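Polymeric Immunoglobulin Receptor (Oncorhynchus mykiss, PDB 5F1S) probably binds polymeric immunoglobulins at mucosal surfaces through an ectodomain built of immunoglobulin-like domains, which is the source of secretory component. Local coordinates at residues 135-146 with 173-183. Numbering follows the deposited sequence.
Sequences YSQGYRQHEKRW and DDLTKAFTVTL
At one end of a V-set immunoglobulin sandwich, a buried lysine–aspartate pair ties the loop joining the two sheets to the end of strand 169-173, where the chain turns toward strand 178-183. Lys-144 NZ forms a salt bridge with Asp-173 OD2 at 2.8 Å, on the syn side but tilted out of the carboxylate plane. The same ammonium also donates to the carbonyl oxygens of Tyr-139 and His-142, so the buried charge is probably compensated by Asp-173 together with two loop carbonyls. Bends at chi2 (-52°) and chi4 (-58°) curl the lysine chain back into that loop. The other carboxylate oxygen, Asp-173 OD1, offers its syn lone pair to Tyr-135 OH, 2.7 Å away, and also accepts from Leu-175 N in an Asx turn. Ring and carboxylate stand nearly perpendicular, and Lys-144 CE and Lys-177 C lie over opposite faces of the tyrosine ring. Deeper in the sandwich, where Phe-179 reaches the Cys-133–Cys-196 disulfide, Lys-144 CB sits squarely over the face of the Phe-179 ring, 3.6 Å from its centroid, in a CH-pi contact; Tyr-135 CD2 approaches that ring at its edge. Further along the facing sheets, Val-181 CG1 lies over the five-membered ring of Trp-146, whose indole also stacks with Tyr-194. On the more solvent-exposed side of the loop, Arg-140 NE gives Thr-176 O a nearly straight 2.8 Å bond (175°) lying in both the guanidinium and carbonyl planes, while a water bridges that oxygen to Tyr-135 O.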
loop_
_atom_site.group_PDB
_atom_site.type_symbol
_atom_site.label_atom_id
_atom_site.label_comp_id
_atom_site.label_asym_id
_atom_site.label_seq_id
_atom_site.Cartn_x
_atom_site.Cartn_y
_atom_site.Cartn_z
ATOM N N TYR A 135 0.461 2.217 8.356
ATOM C CA TYR A 135 -0.719 1.698 9.024
ATOM C C TYR A 135 -2.000 2.191 8.377
ATOM O O TYR A 135 -2.019 3.219 7.709
ATOM C CB TYR A 135 -0.712 2.056 10.512
ATOM C CG TYR A 135 -0.676 3.507 10.801
ATOM C CD1 TYR A 135 -1.841 4.271 10.773
ATOM C CD2 TYR A 135 0.496 4.126 11.103
ATOM C CE1 TYR A 135 -1.810 5.614 11.065
ATOM C CE2 TYR A 135 0.544 5.489 11.387
ATOM C CZ TYR A 135 -0.627 6.211 11.380
ATOM O OH TYR A 135 -0.583 7.551 11.668
ATOM N N SER A 136 -3.056 1.395 8.530
ATOM C CA SER A 136 -4.350 1.673 7.931
ATOM C C SER A 136 -5.133 2.670 8.786
ATOM O O SER A 136 -4.781 2.969 9.945
ATOM C CB SER A 136 -5.158 0.405 7.751
ATOM O OG SER A 136 -5.477 -0.199 8.994
ATOM N N GLN A 137 -6.238 3.147 8.206
ATOM C CA GLN A 137 -6.876 4.372 8.711
ATOM C C GLN A 137 -7.353 4.225 10.138
ATOM O O GLN A 137 -7.403 5.215 10.879
ATOM C CB GLN A 137 -8.079 4.793 7.847
ATOM C CG GLN A 137 -9.174 3.789 7.883
ATOM C CD GLN A 137 -10.278 4.034 6.860
ATOM O OE1 GLN A 137 -10.051 4.673 5.830
ATOM N NE2 GLN A 137 -11.466 3.485 7.127
ATOM N N GLY A 138 -7.704 3.019 10.543
ATOM C CA GLY A 138 -8.241 2.836 11.869
ATOM C C GLY A 138 -7.234 2.977 12.979
ATOM O O GLY A 138 -7.640 2.927 14.148
ATOM N N TYR A 139 -5.938 3.092 12.663
ATOM C CA TYR A 139 -4.906 3.220 13.682
ATOM C C TYR A 139 -4.389 4.641 13.841
ATOM O O TYR A 139 -3.412 4.869 14.565
ATOM C CB TYR A 139 -3.756 2.243 13.367
ATOM C CG TYR A 139 -4.246 0.807 13.513
ATOM C CD1 TYR A 139 -4.393 0.243 14.758
ATOM C CD2 TYR A 139 -4.618 0.043 12.417
ATOM C CE1 TYR A 139 -4.867 -1.035 14.926
ATOM C CE2 TYR A 139 -5.103 -1.234 12.565
ATOM C CZ TYR A 139 -5.214 -1.777 13.834
ATOM O OH TYR A 139 -5.698 -3.042 14.027
ATOM N N ARG A 140 -5.026 5.613 13.193
ATOM C CA ARG A 140 -4.499 6.975 13.234
ATOM C C ARG A 140 -4.348 7.494 14.664
ATOM O O ARG A 140 -3.361 8.174 14.984
ATOM C CB ARG A 140 -5.396 7.899 12.409
ATOM C CG ARG A 140 -5.125 7.754 10.920
ATOM C CD ARG A 140 -6.161 8.391 10.048
ATOM N NE ARG A 140 -5.800 8.210 8.647
ATOM C CZ ARG A 140 -6.656 8.246 7.636
ATOM N NH1 ARG A 140 -7.959 8.450 7.867
ATOM N NH2 ARG A 140 -6.205 8.051 6.401
ATOM N N GLN A 141 -5.310 7.205 15.524
ATOM C CA GLN A 141 -5.309 7.745 16.883
ATOM C C GLN A 141 -4.673 6.823 17.910
ATOM O O GLN A 141 -4.670 7.169 19.092
ATOM C CB GLN A 141 -6.741 8.028 17.340
ATOM C CG GLN A 141 -7.584 8.820 16.364
ATOM C CD GLN A 141 -6.997 10.185 16.101
ATOM O OE1 GLN A 141 -6.181 10.673 16.882
ATOM N NE2 GLN A 141 -7.392 10.806 14.987
ATOM N N HIS A 142 -4.200 5.643 17.521
ATOM C CA HIS A 142 -3.550 4.743 18.453
ATOM C C HIS A 142 -2.126 5.211 18.755
ATOM O O HIS A 142 -1.423 5.760 17.902
ATOM C CB HIS A 142 -3.467 3.325 17.882
ATOM C CG HIS A 142 -4.749 2.559 17.896
ATOM N ND1 HIS A 142 -5.895 2.990 17.262
ATOM C CD2 HIS A 142 -5.047 1.348 18.424
ATOM C CE1 HIS A 142 -6.843 2.080 17.402
ATOM N NE2 HIS A 142 -6.357 1.079 18.115
ATOM N N GLU A 143 -1.681 4.975 19.983
ATOM C CA GLU A 143 -0.269 5.135 20.238
ATOM C C GLU A 143 0.462 4.100 19.384
ATOM O O GLU A 143 -0.032 2.986 19.182
ATOM C CB GLU A 143 0.055 4.954 21.725
ATOM C CG GLU A 143 -0.192 3.609 22.242
ATOM C CD GLU A 143 0.149 3.507 23.715
ATOM O OE1 GLU A 143 0.204 4.565 24.406
ATOM O OE2 GLU A 143 0.378 2.366 24.160
ATOM N N LYS A 144 1.608 4.488 18.852
ATOM C CA LYS A 144 2.434 3.588 18.051
ATOM C C LYS A 144 3.600 3.089 18.894
ATOM O O LYS A 144 4.105 3.816 19.752
ATOM C CB LYS A 144 2.956 4.321 16.831
ATOM C CG LYS A 144 1.862 5.033 16.019
ATOM C CD LYS A 144 0.742 4.094 15.685
ATOM C CE LYS A 144 -0.223 4.700 14.701
ATOM N NZ LYS A 144 -0.871 6.003 15.116
ATOM N N ARG A 145 4.067 1.861 18.623
ATOM C CA ARG A 145 5.166 1.333 19.420
ATOM C C ARG A 145 6.192 0.588 18.577
ATOM O O ARG A 145 5.908 0.097 17.481
ATOM C CB ARG A 145 4.690 0.422 20.547
ATOM C CG ARG A 145 3.555 -0.406 20.330
ATOM C CD ARG A 145 3.020 -0.964 21.686
ATOM N NE ARG A 145 2.671 -2.352 21.478
ATOM C CZ ARG A 145 1.527 -2.753 20.933
ATOM N NH1 ARG A 145 0.619 -1.865 20.588
ATOM N NH2 ARG A 145 1.285 -4.047 20.749
ATOM N N TRP A 146 7.415 0.603 19.091
ATOM C CA TRP A 146 8.557 -0.123 18.549
ATOM C C TRP A 146 9.082 -1.016 19.664
ATOM O O TRP A 146 9.426 -0.513 20.743
ATOM C CB TRP A 146 9.607 0.853 18.068
ATOM C CG TRP A 146 10.921 0.271 17.656
ATOM C CD1 TRP A 146 12.094 0.331 18.334
ATOM C CD2 TRP A 146 11.196 -0.434 16.429
ATOM N NE1 TRP A 146 13.112 -0.284 17.588
ATOM C CE2 TRP A 146 12.563 -0.777 16.435
ATOM C CE3 TRP A 146 10.412 -0.799 15.333
ATOM C CZ2 TRP A 146 13.186 -1.465 15.365
ATOM C CZ3 TRP A 146 11.032 -1.506 14.271
ATOM C CH2 TRP A 146 12.392 -1.816 14.307
ATOM N N ASP A 173 5.374 9.831 14.257
ATOM C CA ASP A 173 4.114 9.431 13.643
ATOM C C ASP A 173 3.536 10.618 12.895
ATOM O O ASP A 173 3.365 11.684 13.488
ATOM C CB ASP A 173 3.175 8.966 14.749
ATOM C CG ASP A 173 1.826 8.453 14.242
ATOM O OD1 ASP A 173 1.624 8.403 13.011
ATOM O OD2 ASP A 173 0.973 8.096 15.089
ATOM N N ASP A 174 3.297 10.465 11.589
ATOM C CA ASP A 174 2.718 11.558 10.826
ATOM C C ASP A 174 1.218 11.690 11.048
ATOM O O ASP A 174 0.595 12.559 10.424
ATOM C CB ASP A 174 3.041 11.424 9.324
ATOM C CG ASP A 174 2.252 10.305 8.598
ATOM O OD1 ASP A 174 1.302 9.743 9.133
ATOM O OD2 ASP A 174 2.588 9.998 7.437
ATOM N N LEU A 175 0.633 10.869 11.920
ATOM C CA LEU A 175 -0.745 10.959 12.374
ATOM C C LEU A 175 -1.759 10.614 11.299
ATOM O O LEU A 175 -2.956 10.671 11.569
ATOM C CB LEU A 175 -1.072 12.361 12.904
ATOM C CG LEU A 175 -0.153 12.808 14.053
ATOM C CD1 LEU A 175 -0.443 14.273 14.395
ATOM C CD2 LEU A 175 -0.325 11.912 15.279
ATOM N N THR A 176 -1.327 10.234 10.119
ATOM C CA THR A 176 -2.284 9.901 9.075
ATOM C C THR A 176 -2.046 8.540 8.421
ATOM O O THR A 176 -3.020 7.821 8.171
ATOM C CB THR A 176 -2.280 11.001 8.017
ATOM O OG1 THR A 176 -3.104 10.583 6.933
ATOM C CG2 THR A 176 -0.928 11.255 7.482
ATOM N N LYS A 177 -0.776 8.143 8.203
ATOM C CA LYS A 177 -0.467 6.985 7.344
ATOM C C LYS A 177 0.717 6.149 7.811
ATOM O O LYS A 177 0.810 4.996 7.399
ATOM C CB LYS A 177 -0.122 7.430 5.894
ATOM C CG LYS A 177 -1.123 8.223 5.143
ATOM C CD LYS A 177 -0.689 8.351 3.674
ATOM C CE LYS A 177 0.686 8.999 3.477
ATOM N NZ LYS A 177 0.973 9.213 2.008
ATOM N N ALA A 178 1.689 6.712 8.531
ATOM C CA ALA A 178 2.966 6.049 8.715
ATOM C C ALA A 178 3.643 6.628 9.927
ATOM O O ALA A 178 3.446 7.804 10.257
ATOM C CB ALA A 178 3.906 6.229 7.516
ATOM N N PHE A 179 4.458 5.800 10.583
ATOM C CA PHE A 179 5.380 6.323 11.581
ATOM C C PHE A 179 6.760 5.784 11.291
ATOM O O PHE A 179 6.897 4.662 10.813
ATOM C CB PHE A 179 4.896 6.013 13.035
ATOM C CG PHE A 179 4.772 4.535 13.418
ATOM C CD1 PHE A 179 5.780 3.897 14.131
ATOM C CD2 PHE A 179 3.617 3.840 13.176
ATOM C CE1 PHE A 179 5.649 2.588 14.539
ATOM C CE2 PHE A 179 3.469 2.521 13.586
ATOM C CZ PHE A 179 4.486 1.895 14.280
ATOM N N THR A 180 7.766 6.627 11.460
ATOM C CA THR A 180 9.150 6.248 11.195
ATOM C C THR A 180 9.862 6.035 12.516
ATOM O O THR A 180 9.665 6.792 13.470
ATOM C CB THR A 180 9.886 7.316 10.385
ATOM O OG1 THR A 180 9.842 8.558 11.096
ATOM C CG2 THR A 180 9.205 7.508 9.045
ATOM N N VAL A 181 10.704 5.015 12.554
ATOM C CA VAL A 181 11.504 4.691 13.726
ATOM C C VAL A 181 12.944 4.894 13.284
ATOM O O VAL A 181 13.414 4.228 12.356
ATOM C CB VAL A 181 11.264 3.259 14.242
ATOM C CG1 VAL A 181 12.134 2.941 15.482
ATOM C CG2 VAL A 181 9.803 3.008 14.567
ATOM N N THR A 182 13.643 5.835 13.908
ATOM C CA THR A 182 15.042 6.075 13.585
ATOM C C THR A 182 15.898 5.497 14.699
ATOM O O THR A 182 15.757 5.895 15.856
ATOM C CB THR A 182 15.327 7.571 13.396
ATOM O OG1 THR A 182 14.565 8.041 12.294
ATOM C CG2 THR A 182 16.803 7.792 13.078
ATOM N N LEU A 183 16.736 4.515 14.349
ATOM C CA LEU A 183 17.753 3.964 15.239
ATOM C C LEU A 183 19.010 4.796 15.014
ATOM O O LEU A 183 19.608 4.746 13.937
ATOM C CB LEU A 183 17.992 2.489 14.931
ATOM C CG LEU A 183 16.689 1.686 14.815
ATOM C CD1 LEU A 183 16.964 0.196 14.592
ATOM C CD2 LEU A 183 15.902 1.809 16.025
HETATM O O HOH W 1 -3.841 5.297 7.583
#